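Local coordinates for recombination protein uvsY (Enterobacteria phage T4, PDB 4ZWS) that promotes assembly of UvsX recombinase filaments on single-stranded DNA and helps UvsX displace bound gp32 during phage T4 DNA synthesis, at residues 8-13 with 115-120; 14-19 with 121-126. All blocks are in the same frame, centred on the assembly; numbering follows the deposited sequence.

Contact 1: residues 8-13 with 115-120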
# COMPACT_ATOMS: atom_id res chain seq x y z
N GLU A 8 -15.08 27.63 0.40
CA GLU A 8 -15.58 28.66 1.28
C GLU A 8 -16.51 28.08 2.34
O GLU A 8 -16.44 28.47 3.52
CB GLU A 8 -16.27 29.74 0.46
CG GLU A 8 -16.17 31.11 1.11
CD GLU A 8 -14.73 31.48 1.45
OE1 GLU A 8 -13.82 31.20 0.64
OE2 GLU A 8 -14.53 32.02 2.57
N GLU A 9 -17.35 27.13 1.94
CA GLU A 9 -18.28 26.53 2.88
C GLU A 9 -17.58 25.75 4.00
O GLU A 9 -17.95 25.88 5.17
CB GLU A 9 -19.25 25.61 2.15
CG GLU A 9 -20.34 25.08 3.05
CD GLU A 9 -21.38 24.26 2.31
OE1 GLU A 9 -22.29 23.74 2.98
OE2 GLU A 9 -21.28 24.14 1.07
N LEU A 10 -16.59 24.93 3.65
CA LEU A 10 -15.85 24.18 4.65
C LEU A 10 -15.11 25.10 5.61
O LEU A 10 -15.09 24.85 6.83
CB LEU A 10 -14.84 23.23 4.00
CG LEU A 10 -14.08 22.34 4.99
CD1 LEU A 10 -15.03 21.40 5.71
CD2 LEU A 10 -12.97 21.58 4.32
N LYS A 11 -14.52 26.16 5.07
CA LYS A 11 -13.74 27.10 5.87
C LYS A 11 -14.61 27.71 6.96
O LYS A 11 -14.19 27.84 8.10
CB LYS A 11 -13.17 28.22 4.99
CG LYS A 11 -12.30 29.21 5.74
CD LYS A 11 -12.12 30.46 4.92
CE LYS A 11 -10.84 31.17 5.26
NZ LYS A 11 -10.69 32.43 4.48
N LYS A 12 -15.84 28.04 6.59
CA LYS A 12 -16.80 28.56 7.54
C LYS A 12 -17.18 27.48 8.55
O LYS A 12 -17.24 27.75 9.74
CB LYS A 12 -18.00 29.12 6.77
CG LYS A 12 -19.16 29.62 7.59
CD LYS A 12 -20.29 30.10 6.68
CE LYS A 12 -20.73 29.05 5.64
NZ LYS A 12 -21.25 27.75 6.17
N ASP A 13 -17.38 26.25 8.07
CA ASP A 13 -17.87 25.14 8.90
C ASP A 13 -16.92 24.69 10.01
O ASP A 13 -17.37 24.34 11.10
CB ASP A 13 -18.16 23.92 8.02
CG ASP A 13 -19.49 24.01 7.30
OD1 ASP A 13 -20.31 24.90 7.62
OD2 ASP A 13 -19.69 23.20 6.36
N ASP A 115 -12.60 14.17 6.38
CA ASP A 115 -11.43 13.96 7.22
C ASP A 115 -11.27 15.09 8.21
O ASP A 115 -11.03 14.88 9.41
CB ASP A 115 -10.16 13.85 6.38
CG ASP A 115 -10.01 12.51 5.70
OD1 ASP A 115 -10.54 11.51 6.25
OD2 ASP A 115 -9.38 12.45 4.62
N ALA A 116 -11.41 16.31 7.70
CA ALA A 116 -11.25 17.51 8.50
C ALA A 116 -12.27 17.57 9.64
O ALA A 116 -11.93 17.88 10.78
CB ALA A 116 -11.36 18.74 7.61
N ILE A 117 -13.51 17.24 9.31
CA ILE A 117 -14.60 17.32 10.26
C ILE A 117 -14.49 16.26 11.33
O ILE A 117 -14.79 16.51 12.50
CB ILE A 117 -15.94 17.20 9.53
CG1 ILE A 117 -16.12 18.41 8.63
CG2 ILE A 117 -17.08 17.08 10.52
CD1 ILE A 117 -17.44 18.41 7.97
N LYS A 118 -14.05 15.08 10.92
CA LYS A 118 -13.80 13.98 11.85
C LYS A 118 -12.76 14.44 12.85
O LYS A 118 -12.92 14.29 14.06
CB LYS A 118 -13.35 12.75 11.08
CG LYS A 118 -13.37 11.43 11.82
CD LYS A 118 -12.86 10.35 10.89
CE LYS A 118 -13.05 8.95 11.45
NZ LYS A 118 -12.61 7.92 10.46
N SER A 119 -11.71 15.05 12.32
CA SER A 119 -10.63 15.61 13.11
C SER A 119 -11.13 16.73 14.03
O SER A 119 -10.71 16.86 15.18
CB SER A 119 -9.53 16.11 12.18
OG SER A 119 -8.56 16.85 12.88
N ARG A 120 -12.05 17.53 13.51
CA ARG A 120 -12.63 18.63 14.26
C ARG A 120 -13.32 18.14 15.54
O ARG A 120 -13.21 18.77 16.59
CB ARG A 120 -13.61 19.40 13.38
CG ARG A 120 -14.23 20.63 14.03
CD ARG A 120 -15.14 21.34 13.05
NE ARG A 120 -15.73 22.54 13.61
CZ ARG A 120 -16.87 22.55 14.29
NH1 ARG A 120 -17.55 21.43 14.48
NH2 ARG A 120 -17.33 23.69 14.78
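The guanidinium of Arg120 meets the last turn of helix 3-14 and is gripped by several groups, with the carbonyl of Asp13 over one of its faces. Asp13 O sits 3.2 Å above the guanidinium plane, displaced from the centre of the group, and the 3.5 Å from Arg120 NE to Asp13 O is no hydrogen bond because the angle is poor. Hydrogen bonds go instead to other oxygens: NE to Val14 O, NH2 to Phe15 O and, as a salt bridge, Glu24 OE2, NH1 to Asn28 OD1. Extended from CG to NE, with CG anti to the backbone N (chi1 -177°), the arginine chain spans the gap between the helices. One turn back, the packing is apolar: Leu10 CD1 lies 4.3 Å from Ile117 CG1, and both side chains rest on Trp35 of helix 21-64. The Asp13 carboxylate is engaged by that helix: OD2 takes Lys34 NZ and Trp35 NE1, while OD1 forms a salt bridge with neighbouring Lys12 NZ at 3.3 Å, weak as a hydrogen bond. The buried guanidinium is thus met by one carboxylate and several neutral oxygens, which would probably favour its charged form and fix its rotation beside residues 13-15.

Contact 2: residues 14-19 with 121-126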
# COMPACT_ATOMS: atom_id res chain seq x y z
N VAL A 14 -15.62 24.67 9.72
CA VAL A 14 -14.65 24.08 10.65
C VAL A 14 -14.25 25.00 11.78
O VAL A 14 -13.62 24.56 12.74
CB VAL A 14 -13.37 23.62 9.90
CG1 VAL A 14 -13.73 22.57 8.87
CG2 VAL A 14 -12.67 24.78 9.24
N PHE A 15 -14.62 26.28 11.69
CA PHE A 15 -14.33 27.23 12.76
C PHE A 15 -14.91 26.70 14.07
O PHE A 15 -15.99 26.12 14.09
CB PHE A 15 -14.90 28.61 12.43
CG PHE A 15 -14.63 29.64 13.48
CD1 PHE A 15 -13.38 30.24 13.57
CD2 PHE A 15 -15.61 30.00 14.40
CE1 PHE A 15 -13.11 31.19 14.56
CE2 PHE A 15 -15.35 30.95 15.39
CZ PHE A 15 -14.10 31.55 15.47
N ILE A 16 -14.17 26.86 15.16
CA ILE A 16 -14.65 26.39 16.45
C ILE A 16 -14.88 27.54 17.42
O ILE A 16 -13.96 28.31 17.71
CB ILE A 16 -13.66 25.42 17.10
CG1 ILE A 16 -13.38 24.24 16.17
CG2 ILE A 16 -14.18 24.96 18.44
CD1 ILE A 16 -12.30 23.29 16.66
N ASP A 17 -16.12 27.68 17.88
CA ASP A 17 -16.46 28.68 18.88
C ASP A 17 -16.25 28.10 20.29
O ASP A 17 -17.07 27.30 20.76
CB ASP A 17 -17.90 29.15 18.70
CG ASP A 17 -18.25 30.33 19.59
OD1 ASP A 17 -17.51 30.59 20.57
OD2 ASP A 17 -19.28 30.98 19.32
N SER A 18 -15.19 28.53 20.96
CA SER A 18 -14.82 28.04 22.29
C SER A 18 -15.88 28.28 23.36
O SER A 18 -15.97 27.54 24.35
CB SER A 18 -13.52 28.70 22.72
OG SER A 18 -12.54 28.51 21.72
N THR A 19 -16.67 29.34 23.18
CA THR A 19 -17.69 29.71 24.15
C THR A 19 -18.90 28.75 24.14
O THR A 19 -19.69 28.74 25.08
CB THR A 19 -18.18 31.16 23.90
OG1 THR A 19 -18.78 31.26 22.61
CG2 THR A 19 -17.01 32.12 23.98
N GLY A 121 -14.02 17.01 15.45
CA GLY A 121 -14.65 16.43 16.61
C GLY A 121 -13.65 16.13 17.71
O GLY A 121 -13.90 16.39 18.88
N PHE A 122 -12.50 15.58 17.34
CA PHE A 122 -11.47 15.28 18.31
C PHE A 122 -10.83 16.54 18.88
O PHE A 122 -10.54 16.60 20.08
CB PHE A 122 -10.42 14.36 17.73
CG PHE A 122 -10.94 12.98 17.46
CD1 PHE A 122 -11.04 12.06 18.50
CD2 PHE A 122 -11.31 12.59 16.18
CE1 PHE A 122 -11.51 10.78 18.27
CE2 PHE A 122 -11.78 11.31 15.94
CZ PHE A 122 -11.88 10.41 16.99
N ALA A 123 -10.57 17.53 18.03
CA ALA A 123 -10.03 18.80 18.51
C ALA A 123 -10.93 19.37 19.60
O ALA A 123 -10.46 19.82 20.65
CB ALA A 123 -9.88 19.78 17.38
N ILE A 124 -12.24 19.34 19.36
CA ILE A 124 -13.20 19.86 20.32
C ILE A 124 -13.13 19.10 21.64
O ILE A 124 -13.12 19.71 22.71
CB ILE A 124 -14.63 19.80 19.76
CG1 ILE A 124 -14.74 20.71 18.53
CG2 ILE A 124 -15.64 20.19 20.83
CD1 ILE A 124 -16.04 20.61 17.77
N LYS A 125 -13.06 17.77 21.57
CA LYS A 125 -12.94 16.93 22.75
C LYS A 125 -11.64 17.23 23.50
O LYS A 125 -11.62 17.31 24.72
CB LYS A 125 -12.98 15.45 22.37
CG LYS A 125 -12.83 14.49 23.54
CD LYS A 125 -13.85 14.82 24.61
CE LYS A 125 -13.65 14.01 25.89
NZ LYS A 125 -14.51 14.55 27.00
N HIS A 126 -10.55 17.38 22.75
CA HIS A 126 -9.25 17.66 23.34
C HIS A 126 -9.29 18.97 24.12
O HIS A 126 -8.77 19.05 25.23
CB HIS A 126 -8.18 17.71 22.24
CG HIS A 126 -7.98 16.40 21.52
ND1 HIS A 126 -7.32 16.31 20.31
CD2 HIS A 126 -8.35 15.14 21.84
CE1 HIS A 126 -7.29 15.04 19.92
NE2 HIS A 126 -7.92 14.32 20.83
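The flat groups stand apart from the meeting of Ile16 with Ala123 and Ile124, which is made by methyl and methylene groups alone. One face of the His126 imidazole carries the carbonyl oxygen of Phe122, from the preceding turn of the same helix, nearer the ring's margin than its centre. The Asp17 carboxylate is approached obliquely: Thr19 N gives a hydrogen bond of 3.0 Å to Asp17 OD1 from 37° out of the carboxylate plane, which closes an Asx turn.

Across the contact itself, the end of Ile16 does the touching. Its CD1 comes within 4.0 Å of Ile124 CG1 and 4.3 Å of Ala123 CB, so one methyl bridges two successive residues of the helix. Ile16 places CG1 beside its backbone N (chi1 -56°) and then runs straight on to CD1 (chi2 174°), which brings CD1 to the helix. Ile124 takes nearly the same torsions, and the two isoleucine side chains cross obliquely rather than lying alongside one another.

Helix 21-64 of the same chain packs on the pair: Leu21 touches both isoleucines and Ala25 also packs on Ile124. A second subunit adds its Ala26 against Ile16 and its Ala25 against Ala123, while Glu24 OE1 of the same chain accepts from Asp17 N.

All three residues that meet are buried, although the loop around them carries polar side chains. The arrangement is that of a loop isoleucine packed between helices 91-135 and 21-64 and against a second subunit, part of an interface of the heptameric alpha-barrel.

In the fold
From the N terminus, helix 3-14 supplies residues 8-13 and the loop that follows supplies 14-19, before the chain runs out along helix 21-64, passes helix 83-89 and returns along helix 91-135. Contacts 1 and 2 each close a loop with about a hundred residues between its segments. The loops cross rather than nest, since 14-19 lies between the two segments of contact 1 and 115-120 between those of contact 2. Consecutive pieces at the start of the chain therefore meet consecutive pieces of helix 91-135 in the same order. With centres 11 Å apart, the contacts are joined through Arg120, whose hydrogen bonds reach the backbone of residues 14-19, and both border the second subunit.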